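Local coordinates for protein sphingomyelinase C (Streptomyces griseocarneus, PDB 7CNE) that belongs to the endonuclease/exonuclease/phosphatase family and has a DNase I-like fold built around two packed beta-sheets, at residues A216-H222 against A259-V265; S9-Y15 against F42-V48; T149-S153 against G193-V197. One frame throughout, in Å; residues are numbered along the deposited sequence.

Contact 1. Residues A216-H222 against A259-V265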
loop_
_atom_site.group_PDB
_atom_site.type_symbol
_atom_site.label_atom_id
_atom_site.label_comp_id
_atom_site.label_asym_id
_atom_site.label_seq_id
_atom_site.Cartn_x
_atom_site.Cartn_y
_atom_site.Cartn_z
ATOM N N ALA A 216 -14.047 -6.295 -6.181
ATOM C CA ALA A 216 -14.935 -6.036 -5.061
ATOM C C ALA A 216 -16.370 -6.030 -5.568
ATOM O O ALA A 216 -16.637 -5.701 -6.727
ATOM C CB ALA A 216 -14.591 -4.701 -4.392
ATOM N N ASP A 217 -17.299 -6.436 -4.704
ATOM C CA ASP A 217 -18.707 -6.341 -5.073
ATOM C C ASP A 217 -19.134 -4.889 -5.250
ATOM O O ASP A 217 -20.052 -4.604 -6.024
ATOM C CB ASP A 217 -19.561 -7.050 -4.026
ATOM C CG ASP A 217 -19.277 -8.541 -3.973
ATOM O OD1 ASP A 217 -19.502 -9.218 -4.996
ATOM O OD2 ASP A 217 -18.799 -9.032 -2.924
ATOM N N SER A 218 -18.472 -3.957 -4.563
ATOM C CA SER A 218 -18.741 -2.548 -4.789
ATOM C C SER A 218 -17.504 -1.745 -4.434
ATOM O O SER A 218 -16.760 -2.099 -3.515
ATOM C CB SER A 218 -19.956 -2.042 -3.992
ATOM O OG SER A 218 -19.785 -2.180 -2.599
ATOM N N ARG A 219 -17.276 -0.687 -5.202
ATOM C CA ARG A 219 -16.248 0.299 -4.903
ATOM C C ARG A 219 -16.975 1.613 -4.650
ATOM O O ARG A 219 -17.577 2.187 -5.569
ATOM C CB ARG A 219 -15.225 0.409 -6.036
ATOM C CG ARG A 219 -13.992 1.248 -5.649
ATOM C CD ARG A 219 -12.883 1.231 -6.723
ATOM N NE ARG A 219 -11.817 2.159 -6.352
ATOM C CZ ARG A 219 -10.798 1.855 -5.548
ATOM N NH1 ARG A 219 -10.682 0.630 -5.047
ATOM N NH2 ARG A 219 -9.886 2.783 -5.257
ATOM N N ALA A 220 -16.916 2.083 -3.414
ATOM C CA ALA A 220 -17.788 3.121 -2.899
ATOM C C ALA A 220 -16.980 4.342 -2.483
ATOM O O ALA A 220 -15.742 4.344 -2.518
ATOM C CB ALA A 220 -18.607 2.580 -1.721
ATOM N N GLY A 221 -17.695 5.389 -2.068
ATOM C CA GLY A 221 -17.036 6.586 -1.584
ATOM C C GLY A 221 -16.549 7.468 -2.724
ATOM O O GLY A 221 -17.112 7.482 -3.820
ATOM N N HIS A 222 -15.480 8.210 -2.454
ATOM C CA HIS A 222 -14.981 9.176 -3.419
ATOM C C HIS A 222 -14.499 8.452 -4.676
ATOM O O HIS A 222 -13.956 7.340 -4.583
ATOM C CB HIS A 222 -13.856 10.001 -2.795
ATOM C CG HIS A 222 -13.470 11.201 -3.598
ATOM N ND1 HIS A 222 -14.296 12.296 -3.743
ATOM C CD2 HIS A 222 -12.341 11.486 -4.291
ATOM C CE1 HIS A 222 -13.693 13.204 -4.495
ATOM N NE2 HIS A 222 -12.507 12.736 -4.841
ATOM N N ALA A 259 -19.158 -12.185 1.548
ATOM C CA ALA A 259 -20.039 -11.637 0.534
ATOM C C ALA A 259 -20.141 -10.123 0.696
ATOM O O ALA A 259 -19.953 -9.571 1.787
ATOM C CB ALA A 259 -21.428 -12.278 0.622
ATOM N N GLY A 260 -20.435 -9.450 -0.411
ATOM C CA GLY A 260 -20.603 -8.010 -0.354
ATOM C C GLY A 260 -19.335 -7.284 0.033
ATOM O O GLY A 260 -19.382 -6.314 0.801
ATOM N N TRP A 261 -18.196 -7.735 -0.487
ATOM C CA TRP A 261 -16.920 -7.103 -0.188
ATOM C C TRP A 261 -16.843 -5.734 -0.846
ATOM O O TRP A 261 -17.102 -5.594 -2.047
ATOM C CB TRP A 261 -15.782 -7.994 -0.674
ATOM C CG TRP A 261 -14.427 -7.499 -0.320
ATOM C CD1 TRP A 261 -13.511 -6.929 -1.162
ATOM C CD2 TRP A 261 -13.814 -7.552 0.972
ATOM N NE1 TRP A 261 -12.363 -6.612 -0.461
ATOM C CE2 TRP A 261 -12.525 -6.988 0.847
ATOM C CE3 TRP A 261 -14.236 -8.012 2.228
ATOM C CZ2 TRP A 261 -11.655 -6.881 1.923
ATOM C CZ3 TRP A 261 -13.375 -7.907 3.294
ATOM C CH2 TRP A 261 -12.097 -7.340 3.141
ATOM N N ARG A 262 -16.463 -4.726 -0.067
ATOM C CA ARG A 262 -16.428 -3.346 -0.525
ATOM C C ARG A 262 -15.025 -2.757 -0.369
ATOM O O ARG A 262 -14.286 -3.114 0.553
ATOM C CB ARG A 262 -17.460 -2.507 0.263
ATOM C CG ARG A 262 -17.448 -1.002 -0.025
ATOM C CD ARG A 262 -18.668 -0.317 0.612
ATOM N NE ARG A 262 -19.902 -0.678 -0.088
ATOM C CZ ARG A 262 -21.073 -0.072 0.078
ATOM N NH1 ARG A 262 -21.202 0.922 0.954
ATOM N NH2 ARG A 262 -22.124 -0.473 -0.624
ATOM N N ASN A 263 -14.652 -1.870 -1.293
ATOM C CA ASN A 263 -13.554 -0.916 -1.105
ATOM C C ASN A 263 -14.177 0.475 -1.053
ATOM O O ASN A 263 -14.839 0.883 -2.014
ATOM C CB ASN A 263 -12.530 -0.955 -2.254
ATOM C CG ASN A 263 -11.627 -2.196 -2.253
ATOM O OD1 ASN A 263 -10.665 -2.252 -3.029
ATOM N ND2 ASN A 263 -11.934 -3.189 -1.420
ATOM N N THR A 264 -13.964 1.206 0.036
ATOM C CA THR A 264 -14.474 2.571 0.160
ATOM C C THR A 264 -13.313 3.560 0.165
ATOM O O THR A 264 -12.417 3.471 1.014
ATOM C CB THR A 264 -15.318 2.736 1.425
ATOM O OG1 THR A 264 -16.385 1.784 1.397
ATOM C CG2 THR A 264 -15.908 4.137 1.489
ATOM N N VAL A 265 -13.327 4.490 -0.785
ATOM C CA VAL A 265 -12.351 5.575 -0.814
ATOM C C VAL A 265 -12.850 6.671 0.122
ATOM O O VAL A 265 -13.947 7.207 -0.067
ATOM C CB VAL A 265 -12.155 6.109 -2.239
ATOM C CG1 VAL A 265 -11.010 7.134 -2.275
ATOM C CG2 VAL A 265 -11.899 4.948 -3.224
HETATM O O HOH W 1 -20.719 -4.469 -1.440
HETATM O O HOH W 2 -12.109 -1.942 -5.606
#

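Contact 2. Residues S9-Y15 against F42-V48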
loop_
_atom_site.group_PDB
_atom_site.type_symbol
_atom_site.label_atom_id
_atom_site.label_comp_id
_atom_site.label_asym_id
_atom_site.label_seq_id
_atom_site.Cartn_x
_atom_site.Cartn_y
_atom_site.Cartn_z
ATOM N N SER A 9 -14.540 -12.138 8.897
ATOM C CA SER A 9 -14.788 -10.903 8.161
ATOM C C SER A 9 -13.902 -9.794 8.730
ATOM O O SER A 9 -14.100 -9.356 9.868
ATOM C CB SER A 9 -16.262 -10.538 8.258
ATOM O OG SER A 9 -16.564 -9.423 7.456
ATOM N N LEU A 10 -12.938 -9.333 7.939
ATOM C CA LEU A 10 -11.921 -8.393 8.389
ATOM C C LEU A 10 -12.074 -7.037 7.707
ATOM O O LEU A 10 -12.506 -6.945 6.554
ATOM C CB LEU A 10 -10.501 -8.926 8.111
ATOM C CG LEU A 10 -9.972 -10.159 8.853
ATOM C CD1 LEU A 10 -8.453 -10.265 8.664
ATOM C CD2 LEU A 10 -10.321 -10.093 10.330
ATOM N N LYS A 11 -11.680 -5.990 8.429
ATOM C CA LYS A 11 -11.632 -4.623 7.921
ATOM C C LYS A 11 -10.186 -4.286 7.584
ATOM O O LYS A 11 -9.318 -4.364 8.459
ATOM C CB LYS A 11 -12.159 -3.656 8.979
ATOM C CG LYS A 11 -12.857 -2.420 8.463
ATOM C CD LYS A 11 -13.969 -2.044 9.445
ATOM C CE LYS A 11 -14.879 -0.987 8.864
ATOM N NZ LYS A 11 -14.700 0.342 9.529
ATOM N N VAL A 12 -9.917 -3.902 6.337
ATOM C CA VAL A 12 -8.533 -3.721 5.890
ATOM C C VAL A 12 -8.353 -2.324 5.314
ATOM O O VAL A 12 -9.082 -1.927 4.394
ATOM C CB VAL A 12 -8.120 -4.787 4.862
ATOM C CG1 VAL A 12 -6.666 -4.557 4.423
ATOM C CG2 VAL A 12 -8.296 -6.197 5.471
ATOM N N LEU A 13 -7.383 -1.586 5.853
ATOM C CA LEU A 13 -7.012 -0.265 5.349
ATOM C C LEU A 13 -5.765 -0.367 4.482
ATOM O O LEU A 13 -4.787 -1.016 4.863
ATOM C CB LEU A 13 -6.756 0.708 6.505
ATOM C CG LEU A 13 -5.998 2.005 6.206
ATOM C CD1 LEU A 13 -6.866 2.989 5.396
ATOM C CD2 LEU A 13 -5.517 2.659 7.504
ATOM N N THR A 14 -5.788 0.279 3.320
ATOM C CA THR A 14 -4.564 0.508 2.571
ATOM C C THR A 14 -4.391 2.012 2.424
ATOM O O THR A 14 -5.356 2.721 2.124
ATOM C CB THR A 14 -4.557 -0.218 1.203
ATOM O OG1 THR A 14 -3.331 0.054 0.526
ATOM C CG2 THR A 14 -5.731 0.177 0.303
ATOM N N TYR A 15 -3.170 2.499 2.662
ATOM C CA TYR A 15 -2.917 3.939 2.694
ATOM C C TYR A 15 -1.491 4.243 2.266
ATOM O O TYR A 15 -0.531 3.772 2.888
ATOM C CB TYR A 15 -3.168 4.503 4.092
ATOM C CG TYR A 15 -3.108 6.015 4.163
ATOM C CD1 TYR A 15 -3.814 6.808 3.258
ATOM C CD2 TYR A 15 -2.346 6.652 5.141
ATOM C CE1 TYR A 15 -3.778 8.208 3.343
ATOM C CE2 TYR A 15 -2.299 8.028 5.232
ATOM C CZ TYR A 15 -3.009 8.807 4.338
ATOM O OH TYR A 15 -2.944 10.183 4.459
ATOM N N PHE A 42 -9.616 7.370 9.864
ATOM C CA PHE A 42 -9.515 6.207 8.988
ATOM C C PHE A 42 -8.513 5.186 9.503
ATOM O O PHE A 42 -8.576 4.014 9.107
ATOM C CB PHE A 42 -9.157 6.633 7.550
ATOM C CG PHE A 42 -7.815 7.326 7.405
ATOM C CD1 PHE A 42 -6.631 6.596 7.383
ATOM C CD2 PHE A 42 -7.749 8.707 7.231
ATOM C CE1 PHE A 42 -5.405 7.227 7.235
ATOM C CE2 PHE A 42 -6.527 9.353 7.074
ATOM C CZ PHE A 42 -5.347 8.617 7.078
ATOM N N PHE A 43 -7.595 5.603 10.376
ATOM C CA PHE A 43 -6.592 4.702 10.938
ATOM C C PHE A 43 -7.149 3.817 12.044
ATOM O O PHE A 43 -6.576 2.754 12.317
ATOM C CB PHE A 43 -5.404 5.511 11.490
ATOM C CG PHE A 43 -4.118 4.724 11.580
ATOM C CD1 PHE A 43 -3.313 4.555 10.463
ATOM C CD2 PHE A 43 -3.718 4.157 12.785
ATOM C CE1 PHE A 43 -2.123 3.835 10.541
ATOM C CE2 PHE A 43 -2.540 3.429 12.875
ATOM C CZ PHE A 43 -1.740 3.263 11.745
ATOM N N GLN A 44 -8.251 4.218 12.676
ATOM C CA GLN A 44 -8.793 3.491 13.819
ATOM C C GLN A 44 -9.773 2.425 13.371
ATOM O O GLN A 44 -10.474 2.578 12.370
ATOM C CB GLN A 44 -9.510 4.428 14.796
ATOM C CG GLN A 44 -8.933 5.832 14.862
ATOM C CD GLN A 44 -7.490 5.836 15.330
ATOM O OE1 GLN A 44 -7.091 4.999 16.144
ATOM N NE2 GLN A 44 -6.690 6.767 14.797
ATOM N N GLY A 45 -9.827 1.342 14.142
ATOM C CA GLY A 45 -10.901 0.383 14.015
ATOM C C GLY A 45 -10.716 -0.634 12.918
ATOM O O GLY A 45 -11.679 -1.317 12.557
ATOM N N ASN A 46 -9.516 -0.758 12.372
ATOM C CA ASN A 46 -9.269 -1.766 11.358
ATOM C C ASN A 46 -8.729 -3.044 11.983
ATOM O O ASN A 46 -8.281 -3.070 13.128
ATOM C CB ASN A 46 -8.293 -1.229 10.309
ATOM C CG ASN A 46 -8.789 0.048 9.687
ATOM O OD1 ASN A 46 -9.818 0.053 9.013
ATOM N ND2 ASN A 46 -8.083 1.144 9.928
ATOM N N ASP A 47 -8.752 -4.118 11.194
ATOM C CA ASP A 47 -8.063 -5.346 11.566
ATOM C C ASP A 47 -6.645 -5.411 11.003
ATOM O O ASP A 47 -5.736 -5.935 11.660
ATOM C CB ASP A 47 -8.873 -6.539 11.076
ATOM C CG ASP A 47 -10.173 -6.668 11.820
ATOM O OD1 ASP A 47 -10.098 -7.007 13.012
ATOM O OD2 ASP A 47 -11.239 -6.396 11.227
ATOM N N VAL A 48 -6.452 -4.913 9.790
ATOM C CA VAL A 48 -5.155 -4.931 9.112
ATOM C C VAL A 48 -4.958 -3.567 8.479
ATOM O O VAL A 48 -5.911 -2.979 7.952
ATOM C CB VAL A 48 -5.082 -6.050 8.045
ATOM C CG1 VAL A 48 -3.717 -6.074 7.357
ATOM C CG2 VAL A 48 -5.408 -7.419 8.663
HETATM O O HOH W 3 -13.546 -7.499 11.810
HETATM O O HOH W 4 -11.589 1.824 10.015
#

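Contact 3. Residues T149-S153 against G193-V197. With SIN (succinic acid), chain C.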
loop_
_atom_site.group_PDB
_atom_site.type_symbol
_atom_site.label_atom_id
_atom_site.label_comp_id
_atom_site.label_asym_id
_atom_site.label_seq_id
_atom_site.Cartn_x
_atom_site.Cartn_y
_atom_site.Cartn_z
ATOM N N THR A 149 1.520 -4.325 -0.856
ATOM C CA THR A 149 2.498 -3.934 -1.862
ATOM C C THR A 149 2.257 -2.504 -2.324
ATOM O O THR A 149 1.288 -1.837 -1.940
ATOM C CB THR A 149 2.483 -4.898 -3.061
ATOM O OG1 THR A 149 3.664 -4.703 -3.852
ATOM C CG2 THR A 149 1.256 -4.663 -3.940
ATOM N N HIS A 150 3.201 -2.045 -3.136
ATOM C CA HIS A 150 3.147 -0.777 -3.849
ATOM C C HIS A 150 3.720 -1.088 -5.228
ATOM O O HIS A 150 4.925 -1.304 -5.353
ATOM C CB HIS A 150 3.968 0.290 -3.119
ATOM C CG HIS A 150 3.890 1.651 -3.735
ATOM N ND1 HIS A 150 4.705 2.692 -3.335
ATOM C CD2 HIS A 150 3.088 2.150 -4.707
ATOM C CE1 HIS A 150 4.418 3.769 -4.046
ATOM N NE2 HIS A 150 3.436 3.470 -4.880
ATOM N N ALA A 151 2.869 -1.160 -6.241
ATOM C CA ALA A 151 3.284 -1.623 -7.559
ATOM C C ALA A 151 3.941 -0.498 -8.368
ATOM O O ALA A 151 3.960 0.671 -7.973
ATOM C CB ALA A 151 2.087 -2.210 -8.320
ATOM N N GLN A 152 4.501 -0.882 -9.516
ATOM C CA GLN A 152 5.295 0.020 -10.349
ATOM C C GLN A 152 4.569 1.332 -10.652
ATOM O O GLN A 152 3.429 1.336 -11.118
ATOM C CB GLN A 152 5.648 -0.693 -11.658
ATOM C CG GLN A 152 6.255 0.211 -12.741
ATOM C CD GLN A 152 7.669 0.606 -12.408
ATOM O OE1 GLN A 152 8.481 -0.246 -12.074
ATOM N NE2 GLN A 152 7.975 1.906 -12.485
ATOM N N SER A 153 5.249 2.450 -10.417
ATOM C CA SER A 153 4.667 3.749 -10.721
ATOM C C SER A 153 4.863 4.094 -12.197
ATOM O O SER A 153 5.708 3.525 -12.893
ATOM C CB SER A 153 5.284 4.843 -9.844
ATOM O OG SER A 153 6.663 5.008 -10.146
ATOM N N GLY A 193 -2.949 -2.752 -1.526
ATOM C CA GLY A 193 -1.866 -1.834 -1.795
ATOM C C GLY A 193 -2.250 -0.718 -2.736
ATOM O O GLY A 193 -3.380 -0.629 -3.232
ATOM N N ASP A 194 -1.274 0.166 -2.929
ATOM C CA ASP A 194 -1.264 1.121 -4.027
ATOM C C ASP A 194 -0.826 0.344 -5.261
ATOM O O ASP A 194 0.370 0.119 -5.470
ATOM C CB ASP A 194 -0.311 2.272 -3.713
ATOM C CG ASP A 194 -0.262 3.312 -4.806
ATOM O OD1 ASP A 194 -0.832 3.083 -5.891
ATOM O OD2 ASP A 194 0.339 4.379 -4.558
ATOM N N LEU A 195 -1.786 -0.097 -6.070
ATOM C CA LEU A 195 -1.450 -0.923 -7.222
ATOM C C LEU A 195 -1.178 -0.109 -8.477
ATOM O O LEU A 195 -0.822 -0.695 -9.503
ATOM C CB LEU A 195 -2.548 -1.958 -7.484
ATOM C CG LEU A 195 -2.988 -2.730 -6.236
ATOM C CD1 LEU A 195 -4.020 -3.783 -6.587
ATOM C CD2 LEU A 195 -1.775 -3.370 -5.554
ATOM N N ASN A 196 -1.317 1.218 -8.413
ATOM C CA ASN A 196 -0.934 2.118 -9.500
ATOM C C ASN A 196 -1.649 1.778 -10.803
ATOM O O ASN A 196 -1.102 1.968 -11.889
ATOM C CB ASN A 196 0.588 2.132 -9.696
ATOM C CG ASN A 196 1.238 3.307 -8.999
ATOM O OD1 ASN A 196 0.785 4.430 -9.150
ATOM N ND2 ASN A 196 2.289 3.055 -8.214
ATOM N N VAL A 197 -2.870 1.263 -10.681
ATOM C CA VAL A 197 -3.755 0.969 -11.804
ATOM C C VAL A 197 -5.048 1.752 -11.599
ATOM O O VAL A 197 -5.743 1.558 -10.590
ATOM C CB VAL A 197 -4.054 -0.536 -11.910
ATOM C CG1 VAL A 197 -5.091 -0.799 -12.999
ATOM C CG2 VAL A 197 -2.775 -1.329 -12.168
HETATM C C1 SIN C . 1.696 6.315 -6.977
HETATM O O1 SIN C . 2.674 5.573 -6.706
HETATM O O2 SIN C . 0.588 6.089 -6.436
HETATM C C2 SIN C . 1.842 7.449 -7.976
HETATM C C3 SIN C . 1.242 8.741 -7.436
HETATM C C4 SIN C . 1.945 9.201 -6.176
HETATM O O3 SIN C . 2.928 9.967 -6.255
HETATM O O4 SIN C . 1.555 8.834 -5.042
#

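Contact 1. Residues A216-H222 against A259-V265
Ala216 opens the pairing with its CB 3.5 Å from Trp261 O. Asp217 meets both backbone polar atoms of Trp261: Asp217 OD2 accepts from Trp261 N (2.8 Å), while Asp217 N makes a weak bond to Trp261 O (2.8 Å), which also receives Ser218 N (3.3 Å). Ser218 O takes Asn263 N (3.1 Å), and Ser218 OG accepts from Arg262 NE (2.9 Å). Here the chains run as parallel strands, 218-221 lying at the edge of the seven-stranded sheet of the DNase I-like fold. Arg219 shares a face with Asn263, turned to strand 247-251 of the second sheet; its guanidinium is salt-bridged to Asp245, and a water joins Arg219 NH1 to Asn263 OD1 (3.0 Å each), an oxygen that also accepts from Val249 N. Ala220 N binds Asn263 O (2.8 Å), Ala220 O accepts Val265 N (3.0 Å), and Ala220 CB lies over the Arg262 guanidinium. At Gly221, phi is positive and a CB would clash with Val265 O. His222 N donates to Val265 O (3.0 Å); its ring reaches Asp227.

Contact 2. Residues S9-Y15 against F42-V48
The backbones meet in a parallel bridge between Val12 and Val48, CA atoms 4.8 Å apart. Lys11 O accepts both Asp47 N (2.8 Å) and Val48 N (3.2 Å), and Leu13 N donates to Val48 O (2.9 Å), so the 42-47 loop passes straight into strand pairing. Asp47 extends the ladder with its side chain: Asp47 OD2 takes Lys11 N (2.9 Å) and a water shared with Ser9 O, while its OD1 is bound by Trp108. This is the closing end of a beta-alpha-beta crossover, in which helix 30-39 connects the adjacent parallel strands 12-19 and 48-54. Asn46 ND2 donates to Phe42 O (3.0 Å), bracing the incoming loop. Leu13 CD2 packs 4.1 Å from both Phe42 CD1 and Phe43 CD1, and the edge of Phe42 meets the face of Tyr15, centroids 4.7 Å apart and planes at 56°. Val12 CG2 lies 4.1 Å from Val48 CB, while Leu10 CD1 approaches Val48 CG2 (4.2 Å); Leu10 and Val48 also touch strand 131-139 of the other sheet.

Contact 3. Residues T149-S153 against G193-V197
Two parallel backbone bridges, Thr149 with Gly193 and His150 with Asp194, carry the chains out of the sheet and side by side into their loops. Thr149 O receives only a weak bond from Asp194 N (3.4 Å), with Gly193 CA at 3.2 Å; a CB on Gly193 would collide with this same oxygen. Ala151 N is well satisfied by Asp194 O (2.9 Å), and Ala151 O by Asn196 ND2 (2.9 Å). That amide also donates to O1 of the bound succinic acid (3.0 Å), as does His150 NE2 (2.9 Å). His150 NE2 is 3.2 Å from Asp194 OD2, but the angle is too poor for a bond between them. Asp194 OD2 is hydrogen-bonded by Asn16 and lies 2.6 Å from O2 of the ligand, and Asp194 OD1 takes a weak bond from Asn196 N (3.2 Å). His290 and Arg237 also bind the ligand. Residues Gly193 to Asn196 match the GDxN signature of this family, which contributes to the active site in relatives, so the succinic acid probably occupies that pocket. Gln152 NE2 donates to Ser153 O (2.8 Å). Ala151 rests against helix 162-180, Leu195 against helix 203-211, and His150 and Asp194 touch Gln52 on strand 48-54 of the opposite sheet.

How the contacts relate
Contacts 1 and 2 belong to the same seven-stranded sheet, with strand 293-297 between strands 12-19 and 261-265. Their centres are about 13 Å apart, and they meet where Trp261 CH2 packs 3.5 Å from Leu10 O. Contact 3 prolongs the pairing of strands 142-150 and 188-192 in the other sheet. It joins contact 2 across the sandwich, Thr14 OG1 being 3.3 Å from Gly193 CA, although their centres are about 18 Å apart. Contact 1 does not touch contact 3: their nearest atoms are about 7 Å apart. Of the three, contact 3 alone supplies ligand-binding side chains; the centre of contact 1 lies about 17 Å from that of the chain, against about 7 Å for contact 3.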